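Local structure of DsbA family protein (Salmonella typhimurium, 7JVE) at residues Phe89-Gln93 against Trp153-Tyr158. The protein acts as a trimeric thioredoxin-like enzyme of the DsbA family with both thiol oxidase and disulfide isomerase activities. Residues are numbered along the deposited sequence.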
ATOM      1  N   PHE A  89      -6.080  -7.392  22.884  1.00 21.42           N
ATOM      2  CA  PHE A  89      -7.293  -7.095  22.135  1.00 20.61           C
ATOM      3  C   PHE A  89      -7.225  -7.800  20.780  1.00 22.99           C
ATOM      4  O   PHE A  89      -6.310  -7.555  19.985  1.00 20.53           O
ATOM      5  CB  PHE A  89      -7.445  -5.588  21.962  1.00 21.36           C
ATOM      6  CG  PHE A  89      -7.689  -4.861  23.254  1.00 20.93           C
ATOM      7  CD1 PHE A  89      -6.648  -4.642  24.148  1.00 17.37           C
ATOM      8  CD2 PHE A  89      -8.983  -4.441  23.597  1.00 19.20           C
ATOM      9  CE1 PHE A  89      -6.872  -3.961  25.345  1.00 21.31           C
ATOM     10  CE2 PHE A  89      -9.226  -3.770  24.785  1.00 19.12           C
ATOM     11  CZ  PHE A  89      -8.167  -3.520  25.674  1.00 18.62           C
ATOM     12  N   PHE A  90      -8.190  -8.676  20.525  1.00 19.60           N
ATOM     13  CA  PHE A  90      -8.173  -9.488  19.326  1.00 22.25           C
ATOM     14  C   PHE A  90      -9.609  -9.820  18.941  1.00 21.04           C
ATOM     15  O   PHE A  90     -10.521  -9.819  19.778  1.00 20.63           O
ATOM     16  CB  PHE A  90      -7.376 -10.782  19.528  1.00 20.54           C
ATOM     17  CG  PHE A  90      -8.014 -11.703  20.514  1.00 25.54           C
ATOM     18  CD1 PHE A  90      -7.815 -11.527  21.874  1.00 22.43           C
ATOM     19  CD2 PHE A  90      -8.888 -12.696  20.089  1.00 23.94           C
ATOM     20  CE1 PHE A  90      -8.445 -12.353  22.782  1.00 25.48           C
ATOM     21  CE2 PHE A  90      -9.503 -13.526  20.992  1.00 21.88           C
ATOM     22  CZ  PHE A  90      -9.283 -13.359  22.335  1.00 23.80           C
ATOM     23  N   ASP A  91      -9.784 -10.080  17.648  1.00 20.18           N
ATOM     24  CA  ASP A  91     -11.016 -10.572  17.048  1.00 21.72           C
ATOM     25  C   ASP A  91     -10.687 -11.937  16.447  1.00 22.97           C
ATOM     26  O   ASP A  91      -9.653 -12.085  15.782  1.00 23.43           O
ATOM     27  CB  ASP A  91     -11.501  -9.564  15.988  1.00 21.21           C
ATOM     28  CG  ASP A  91     -12.805  -9.962  15.290  1.00 24.69           C
ATOM     29  OD1 ASP A  91     -13.178 -11.162  15.245  1.00 23.75           O
ATOM     30  OD2 ASP A  91     -13.448  -9.025  14.743  1.00 24.62           O
ATOM     31  N   TYR A  92     -11.527 -12.944  16.706  1.00 19.42           N
ATOM     32  CA  TYR A  92     -11.230 -14.253  16.139  1.00 21.76           C
ATOM     33  C   TYR A  92     -11.201 -14.236  14.608  1.00 26.08           C
ATOM     34  O   TYR A  92     -10.544 -15.091  14.005  1.00 24.36           O
ATOM     35  CB  TYR A  92     -12.224 -15.306  16.624  1.00 19.87           C
ATOM     36  CG  TYR A  92     -11.967 -15.770  18.040  1.00 24.18           C
ATOM     37  CD1 TYR A  92     -10.842 -16.547  18.350  1.00 24.93           C
ATOM     38  CD2 TYR A  92     -12.834 -15.432  19.068  1.00 20.29           C
ATOM     39  CE1 TYR A  92     -10.600 -16.975  19.641  1.00 22.70           C
ATOM     40  CE2 TYR A  92     -12.601 -15.856  20.378  1.00 23.30           C
ATOM     41  CZ  TYR A  92     -11.483 -16.624  20.658  1.00 27.04           C
ATOM     42  OH  TYR A  92     -11.254 -17.055  21.951  1.00 27.69           O
ATOM     43  N   GLN A  93     -11.877 -13.289  13.960  1.00 24.22           N
ATOM     44  CA  GLN A  93     -11.871 -13.225  12.504  1.00 24.09           C
ATOM     45  C   GLN A  93     -10.821 -12.270  11.952  1.00 23.09           C
ATOM     46  O   GLN A  93     -10.744 -12.078  10.739  1.00 27.62           O
ATOM     47  CB  GLN A  93     -13.253 -12.846  11.992  1.00 26.31           C
ATOM     48  CG  GLN A  93     -14.235 -13.951  12.225  1.00 25.52           C
ATOM     49  CD  GLN A  93     -15.485 -13.771  11.426  1.00 31.13           C
ATOM     50  OE1 GLN A  93     -15.554 -14.198  10.265  1.00 33.02           O
ATOM     51  NE2 GLN A  93     -16.500 -13.143  12.034  1.00 24.77           N
ATOM     52  N   TRP A 153      -9.525 -23.759  23.876  1.00 22.26           N
ATOM     53  CA  TRP A 153     -10.673 -23.358  23.075  1.00 22.93           C
ATOM     54  C   TRP A 153     -10.301 -22.212  22.138  1.00 22.57           C
ATOM     55  O   TRP A 153     -10.623 -22.224  20.943  1.00 25.71           O
ATOM     56  CB  TRP A 153     -11.828 -22.966  23.999  1.00 19.62           C
ATOM     57  CG  TRP A 153     -12.750 -21.988  23.391  1.00 21.80           C
ATOM     58  CD1 TRP A 153     -12.778 -20.637  23.611  1.00 20.90           C
ATOM     59  CD2 TRP A 153     -13.777 -22.263  22.429  1.00 21.02           C
ATOM     60  NE1 TRP A 153     -13.775 -20.058  22.857  1.00 20.23           N
ATOM     61  CE2 TRP A 153     -14.404 -21.027  22.123  1.00 20.60           C
ATOM     62  CE3 TRP A 153     -14.242 -23.433  21.807  1.00 23.31           C
ATOM     63  CZ2 TRP A 153     -15.475 -20.926  21.216  1.00 19.87           C
ATOM     64  CZ3 TRP A 153     -15.306 -23.332  20.903  1.00 24.95           C
ATOM     65  CH2 TRP A 153     -15.909 -22.083  20.619  1.00 22.35           C
ATOM     66  N   HIS A 154      -9.623 -21.208  22.680  1.00 19.85           N
ATOM     67  CA  HIS A 154      -9.209 -20.046  21.910  1.00 19.45           C
ATOM     68  C   HIS A 154      -8.359 -20.454  20.711  1.00 22.95           C
ATOM     69  O   HIS A 154      -8.640 -20.064  19.571  1.00 23.42           O
ATOM     70  CB  HIS A 154      -8.473 -19.105  22.870  1.00 20.52           C
ATOM     71  CG  HIS A 154      -7.655 -18.036  22.218  1.00 21.58           C
ATOM     72  ND1 HIS A 154      -8.096 -16.738  22.097  1.00 20.11           N
ATOM     73  CD2 HIS A 154      -6.397 -18.053  21.719  1.00 22.93           C
ATOM     74  CE1 HIS A 154      -7.161 -16.008  21.524  1.00 22.24           C
ATOM     75  NE2 HIS A 154      -6.116 -16.781  21.284  1.00 25.81           N
ATOM     76  N   ASN A 155      -7.321 -21.257  20.942  1.00 21.91           N
ATOM     77  CA  ASN A 155      -6.491 -21.711  19.833  1.00 22.55           C
ATOM     78  C   ASN A 155      -7.284 -22.568  18.856  1.00 29.34           C
ATOM     79  O   ASN A 155      -7.062 -22.504  17.637  1.00 28.36           O
ATOM     80  CB  ASN A 155      -5.296 -22.490  20.358  1.00 24.13           C
ATOM     81  CG  ASN A 155      -4.327 -21.612  21.115  1.00 29.12           C
ATOM     82  OD1 ASN A 155      -4.158 -20.450  20.775  1.00 28.04           O
ATOM     83  ND2 ASN A 155      -3.692 -22.162  22.148  1.00 26.75           N
ATOM     84  N   ALA A 156      -8.207 -23.390  19.364  1.00 22.28           N
ATOM     85  CA  ALA A 156      -8.958 -24.258  18.471  1.00 24.81           C
ATOM     86  C   ALA A 156      -9.853 -23.445  17.544  1.00 26.10           C
ATOM     87  O   ALA A 156     -10.034 -23.810  16.379  1.00 26.24           O
ATOM     88  CB  ALA A 156      -9.788 -25.260  19.279  1.00 23.00           C
ATOM     89  N   LEU A 157     -10.394 -22.334  18.039  1.00 26.05           N
ATOM     90  CA  LEU A 157     -11.258 -21.507  17.216  1.00 25.58           C
ATOM     91  C   LEU A 157     -10.477 -20.872  16.069  1.00 25.97           C
ATOM     92  O   LEU A 157     -10.872 -20.988  14.904  1.00 28.44           O
ATOM     93  CB  LEU A 157     -11.949 -20.469  18.092  1.00 22.48           C
ATOM     94  CG  LEU A 157     -13.109 -19.720  17.436  1.00 26.49           C
ATOM     95  CD1 LEU A 157     -14.067 -20.689  16.760  1.00 23.17           C
ATOM     96  CD2 LEU A 157     -13.836 -18.839  18.461  1.00 23.16           C
ATOM     97  N   TYR A 158      -9.364 -20.199  16.381  1.00 23.67           N
ATOM     98  CA  TYR A 158      -8.350 -19.868  15.376  1.00 26.36           C
ATOM     99  C   TYR A 158      -7.984 -20.993  14.417  1.00 31.61           C
ATOM    100  O   TYR A 158      -7.894 -20.766  13.205  1.00 31.88           O
ATOM    101  CB  TYR A 158      -7.104 -19.332  16.094  1.00 26.58           C
ATOM    102  CG  TYR A 158      -7.115 -17.865  16.450  1.00 26.76           C
ATOM    103  CD1 TYR A 158      -7.867 -16.961  15.708  1.00 25.66           C
ATOM    104  CD2 TYR A 158      -6.473 -17.393  17.602  1.00 28.69           C
ATOM    105  CE1 TYR A 158      -7.851 -15.607  16.004  1.00 24.28           C
ATOM    106  CE2 TYR A 158      -6.502 -16.043  17.948  1.00 21.43           C
ATOM    107  CZ  TYR A 158      -7.183 -15.152  17.144  1.00 24.85           C
ATOM    108  OH  TYR A 158      -7.205 -13.791  17.469  1.00 27.28           O
TER
HETATM  109  O   HOH W   1     -13.669 -17.184  23.370  1.00 21.09           O
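An aromatic cluster of Phe90, Tyr92, His154 and Tyr158 joins the end of central strand 84-90 and the loop after it to helix 147-159. With chi1 m, Tyr92 brings its ring to the helix, presenting one face to Leu157, whose CD2 sits 3.5 Å from the Tyr92 ring centroid in a CH-pi contact, and its edge to the face of Tyr158. Tyr92 OH accepts a weak hydrogen bond from His154 ND1 (3.2 Å) and donates to a water that also accepts from Trp153 NE1. The t rotamer of His154 lets its imidazole edge meet the face that Phe90 presents with chi1 p, an offset edge-to-face pair with planes at 84°. A weak hydrogen bond runs from Tyr158 OH to Asp91 O (3.4 Å), while Asp91 OD1 closes an Asx turn onto Gln93 N at 2.8 Å. This turn leads to the Cys94-Cys97 pair of the thioredoxin-type CxxC; Phe90 and Tyr158 both touch Cys97. Helix 147-159 thus packs beside the redox centre, with strand 115-120 next to Phe90 and helix 128-145 against Tyr92 and Leu157.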